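Side-chain contact in M157 (Murid herpesvirus 1, PDB 2NYK), which is an MHC class I-like viral protein that serves as a ligand for Ly49 receptors on mouse natural killer cells: residues A[21-26]-A[162-167]. The protein carries 1 engineered substitution. Residues are numbered along the deposited sequence; the frame is centred on the assembly and turned at random.
Sequences FTMEFE and NRWRST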
ATOM      1  N   PHE A  21     -10.978  -4.496   7.179  1.00 23.60           N
ATOM      2  CA  PHE A  21      -9.767  -4.050   6.477  1.00 23.43           C
ATOM      3  C   PHE A  21      -9.485  -2.584   6.759  1.00 23.30           C
ATOM      4  O   PHE A  21     -10.311  -1.897   7.330  1.00 22.68           O
ATOM      5  CB  PHE A  21      -9.849  -4.327   4.969  1.00 23.55           C
ATOM      6  CG  PHE A  21     -10.810  -3.420   4.199  1.00 25.01           C
ATOM      7  CD1 PHE A  21     -10.345  -2.284   3.548  1.00 24.55           C
ATOM      8  CD2 PHE A  21     -12.163  -3.757   4.071  1.00 26.25           C
ATOM      9  CE1 PHE A  21     -11.219  -1.454   2.834  1.00 25.93           C
ATOM     10  CE2 PHE A  21     -13.048  -2.977   3.336  1.00 26.91           C
ATOM     11  CZ  PHE A  21     -12.585  -1.804   2.704  1.00 26.64           C
ATOM     12  N   THR A  22      -8.303  -2.128   6.375  1.00 22.45           N
ATOM     13  CA  THR A  22      -7.892  -0.747   6.597  1.00 21.86           C
ATOM     14  C   THR A  22      -7.620  -0.098   5.245  1.00 22.33           C
ATOM     15  O   THR A  22      -7.312  -0.783   4.251  1.00 20.71           O
ATOM     16  CB  THR A  22      -6.607  -0.648   7.494  1.00 22.30           C
ATOM     17  OG1 THR A  22      -5.455  -1.044   6.735  1.00 23.09           O
ATOM     18  CG2 THR A  22      -6.722  -1.555   8.732  1.00 21.43           C
ATOM     19  N   MET A  23      -7.785   1.221   5.210  1.00 21.70           N
ATOM     20  CA  MET A  23      -7.476   2.029   4.058  1.00 22.54           C
ATOM     21  C   MET A  23      -6.696   3.231   4.558  1.00 22.75           C
ATOM     22  O   MET A  23      -7.018   3.802   5.630  1.00 21.47           O
ATOM     23  CB  MET A  23      -8.749   2.460   3.329  1.00 23.94           C
ATOM     24  CG  MET A  23      -8.500   3.143   1.974  1.00 28.39           C
ATOM     25  SD  MET A  23      -9.975   3.146   0.858  1.00 36.05           S
ATOM     26  CE  MET A  23     -10.822   1.680   1.421  1.00 29.11           C
ATOM     27  N   GLU A  24      -5.652   3.595   3.810  1.00 20.47           N
ATOM     28  CA  GLU A  24      -4.791   4.704   4.203  1.00 20.52           C
ATOM     29  C   GLU A  24      -4.844   5.705   3.092  1.00 21.37           C
ATOM     30  O   GLU A  24      -4.514   5.386   1.945  1.00 21.32           O
ATOM     31  CB  GLU A  24      -3.363   4.214   4.443  1.00 20.50           C
ATOM     32  CG  GLU A  24      -3.204   3.111   5.571  1.00 19.93           C
ATOM     33  CD  GLU A  24      -3.679   1.707   5.168  1.00 23.73           C
ATOM     34  OE1 GLU A  24      -3.431   1.259   4.034  1.00 25.37           O
ATOM     35  OE2 GLU A  24      -4.319   1.032   5.997  1.00 25.39           O
ATOM     36  N   PHE A  25      -5.280   6.914   3.420  1.00 21.92           N
ATOM     37  CA  PHE A  25      -5.379   8.003   2.460  1.00 22.04           C
ATOM     38  C   PHE A  25      -4.264   8.962   2.787  1.00 23.32           C
ATOM     39  O   PHE A  25      -4.133   9.388   3.952  1.00 24.10           O
ATOM     40  CB  PHE A  25      -6.717   8.741   2.629  1.00 22.98           C
ATOM     41  CG  PHE A  25      -7.923   7.876   2.493  1.00 23.15           C
ATOM     42  CD1 PHE A  25      -8.502   7.663   1.241  1.00 24.30           C
ATOM     43  CD2 PHE A  25      -8.498   7.281   3.624  1.00 23.86           C
ATOM     44  CE1 PHE A  25      -9.632   6.867   1.109  1.00 24.32           C
ATOM     45  CE2 PHE A  25      -9.610   6.493   3.521  1.00 23.50           C
ATOM     46  CZ  PHE A  25     -10.208   6.296   2.262  1.00 26.07           C
ATOM     47  N   GLU A  26      -3.438   9.307   1.799  1.00 22.20           N
ATOM     48  CA  GLU A  26      -2.326  10.192   2.084  1.00 23.19           C
ATOM     49  C   GLU A  26      -2.194  11.294   1.035  1.00 22.83           C
ATOM     50  O   GLU A  26      -2.329  11.041  -0.161  1.00 22.01           O
ATOM     51  CB  GLU A  26      -1.030   9.382   2.168  1.00 23.55           C
ATOM     52  CG  GLU A  26       0.223  10.219   2.410  1.00 29.13           C
ATOM     53  CD  GLU A  26       1.405   9.349   2.819  1.00 33.00           C
ATOM     54  OE1 GLU A  26       2.545   9.832   2.789  1.00 39.27           O
ATOM     55  OE2 GLU A  26       1.200   8.180   3.168  1.00 38.57           O
ATOM     56  N   ASN A 162     -18.207  -1.551   0.168  1.00 24.33           N
ATOM     57  CA  ASN A 162     -18.847  -2.186  -0.994  1.00 25.77           C
ATOM     58  C   ASN A 162     -17.967  -2.096  -2.244  1.00 25.51           C
ATOM     59  O   ASN A 162     -17.803  -3.064  -2.978  1.00 25.18           O
ATOM     60  CB  ASN A 162     -20.238  -1.594  -1.253  1.00 25.33           C
ATOM     61  CG  ASN A 162     -20.884  -2.140  -2.526  1.00 28.27           C
ATOM     62  OD1 ASN A 162     -20.836  -1.498  -3.576  1.00 28.65           O
ATOM     63  ND2 ASN A 162     -21.486  -3.325  -2.432  1.00 24.86           N
ATOM     64  N   ARG A 163     -17.378  -0.924  -2.441  1.00 26.52           N
ATOM     65  CA  ARG A 163     -16.489  -0.656  -3.580  1.00 26.52           C
ATOM     66  C   ARG A 163     -15.168  -1.425  -3.528  1.00 26.48           C
ATOM     67  O   ARG A 163     -14.662  -1.865  -4.573  1.00 27.59           O
ATOM     68  CB  ARG A 163     -16.188   0.845  -3.669  1.00 26.75           C
ATOM     69  CG  ARG A 163     -17.278   1.644  -4.276  1.00 29.26           C
ATOM     70  CD  ARG A 163     -17.152   3.162  -3.973  1.00 33.06           C
ATOM     71  NE  ARG A 163     -15.903   3.749  -4.451  1.00 32.81           N
ATOM     72  CZ  ARG A 163     -15.468   3.674  -5.705  1.00 37.29           C
ATOM     73  NH1 ARG A 163     -16.173   3.024  -6.627  1.00 38.13           N
ATOM     74  NH2 ARG A 163     -14.320   4.247  -6.044  1.00 38.58           N
ATOM     75  N   TRP A 164     -14.618  -1.598  -2.325  1.00 25.13           N
ATOM     76  CA  TRP A 164     -13.258  -2.140  -2.163  1.00 25.85           C
ATOM     77  C   TRP A 164     -13.119  -3.569  -1.665  1.00 26.07           C
ATOM     78  O   TRP A 164     -12.060  -4.171  -1.836  1.00 26.23           O
ATOM     79  CB  TRP A 164     -12.432  -1.218  -1.257  1.00 24.79           C
ATOM     80  CG  TRP A 164     -12.104   0.072  -1.978  1.00 25.27           C
ATOM     81  CD1 TRP A 164     -12.868   1.212  -2.043  1.00 22.17           C
ATOM     82  CD2 TRP A 164     -10.923   0.332  -2.727  1.00 23.11           C
ATOM     83  NE1 TRP A 164     -12.226   2.164  -2.798  1.00 22.33           N
ATOM     84  CE2 TRP A 164     -11.030   1.637  -3.237  1.00 24.49           C
ATOM     85  CE3 TRP A 164      -9.775  -0.422  -3.016  1.00 25.78           C
ATOM     86  CZ2 TRP A 164     -10.020   2.216  -4.020  1.00 25.20           C
ATOM     87  CZ3 TRP A 164      -8.796   0.140  -3.809  1.00 24.93           C
ATOM     88  CH2 TRP A 164      -8.922   1.443  -4.299  1.00 23.69           C
ATOM     89  N   ARG A 165     -14.156  -4.113  -1.035  1.00 26.32           N
ATOM     90  CA  ARG A 165     -14.050  -5.436  -0.437  1.00 27.17           C
ATOM     91  C   ARG A 165     -13.421  -6.486  -1.363  1.00 27.61           C
ATOM     92  O   ARG A 165     -12.467  -7.130  -0.992  1.00 28.60           O
ATOM     93  CB  ARG A 165     -15.406  -5.941   0.059  1.00 26.79           C
ATOM     94  CG  ARG A 165     -15.337  -7.382   0.482  1.00 26.16           C
ATOM     95  CD  ARG A 165     -16.562  -7.813   1.275  1.00 26.80           C
ATOM     96  NE  ARG A 165     -17.798  -7.786   0.499  1.00 29.03           N
ATOM     97  CZ  ARG A 165     -18.167  -8.712  -0.392  1.00 31.93           C
ATOM     98  NH1 ARG A 165     -17.383  -9.747  -0.650  1.00 30.85           N
ATOM     99  NH2 ARG A 165     -19.343  -8.607  -1.011  1.00 32.38           N
ATOM    100  N   SER A 166     -13.986  -6.662  -2.553  1.00 28.23           N
ATOM    101  CA  SER A 166     -13.489  -7.653  -3.499  1.00 29.51           C
ATOM    102  C   SER A 166     -12.005  -7.422  -3.838  1.00 27.98           C
ATOM    103  O   SER A 166     -11.233  -8.360  -3.894  1.00 28.31           O
ATOM    104  CB  SER A 166     -14.340  -7.618  -4.771  1.00 30.02           C
ATOM    105  OG  SER A 166     -13.790  -8.467  -5.765  1.00 36.58           O
ATOM    106  N   THR A 167     -11.627  -6.167  -4.059  1.00 27.13           N
ATOM    107  CA  THR A 167     -10.230  -5.805  -4.346  1.00 25.57           C
ATOM    108  C   THR A 167      -9.314  -6.225  -3.208  1.00 24.97           C
ATOM    109  O   THR A 167      -8.294  -6.848  -3.431  1.00 23.67           O
ATOM    110  CB  THR A 167     -10.098  -4.284  -4.611  1.00 26.70           C
ATOM    111  OG1 THR A 167     -10.884  -3.960  -5.756  1.00 25.18           O
ATOM    112  CG2 THR A 167      -8.626  -3.888  -4.868  1.00 23.81           C
TER
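Trp-164, whose indole lies under Met-23 and whose CB meets Phe-21, donates from NE1 to OE2 of Glu-72. That same Glu-72 oxygen also receives the salt bridge from NE of Arg-163. Two donors from helix 157-173 thus converge on one carboxylate oxygen of helix 71-90. The bond from NE1 satisfies the polar atom of the buried indole and probably helps fix its rotation.

Everything across the contact itself is apolar. The Met-23 chain comes from the strand at about a right angle to the tryptophan side chain. Met-23 CG points away from the backbone N (chi1 -171°), and the chain then bends at chi3 (-28°). Both SD and CE end up over one face of the five-membered ring. SD is 4.4 Å from the centroid of that Trp-164 ring and almost on its normal, a Met-aromatic contact. CE makes a CH-pi contact, with Trp-164 CG 4.0 Å away. The same methyl meets the edge of the Phe-21 ring in its plane, with Met-23 CE 3.5 Å from Phe-21 CE1. Phe-21 CZ in turn packs on Trp-164 CB at 4.0 Å, closing a three-residue apolar cluster.

Phe-105 of the adjacent strand 96-106 touches both Phe-21 and Met-23. The arrangement joins the sheet floor to a helix lying across it, as in the alpha1-alpha2 platform of the MHC class I fold.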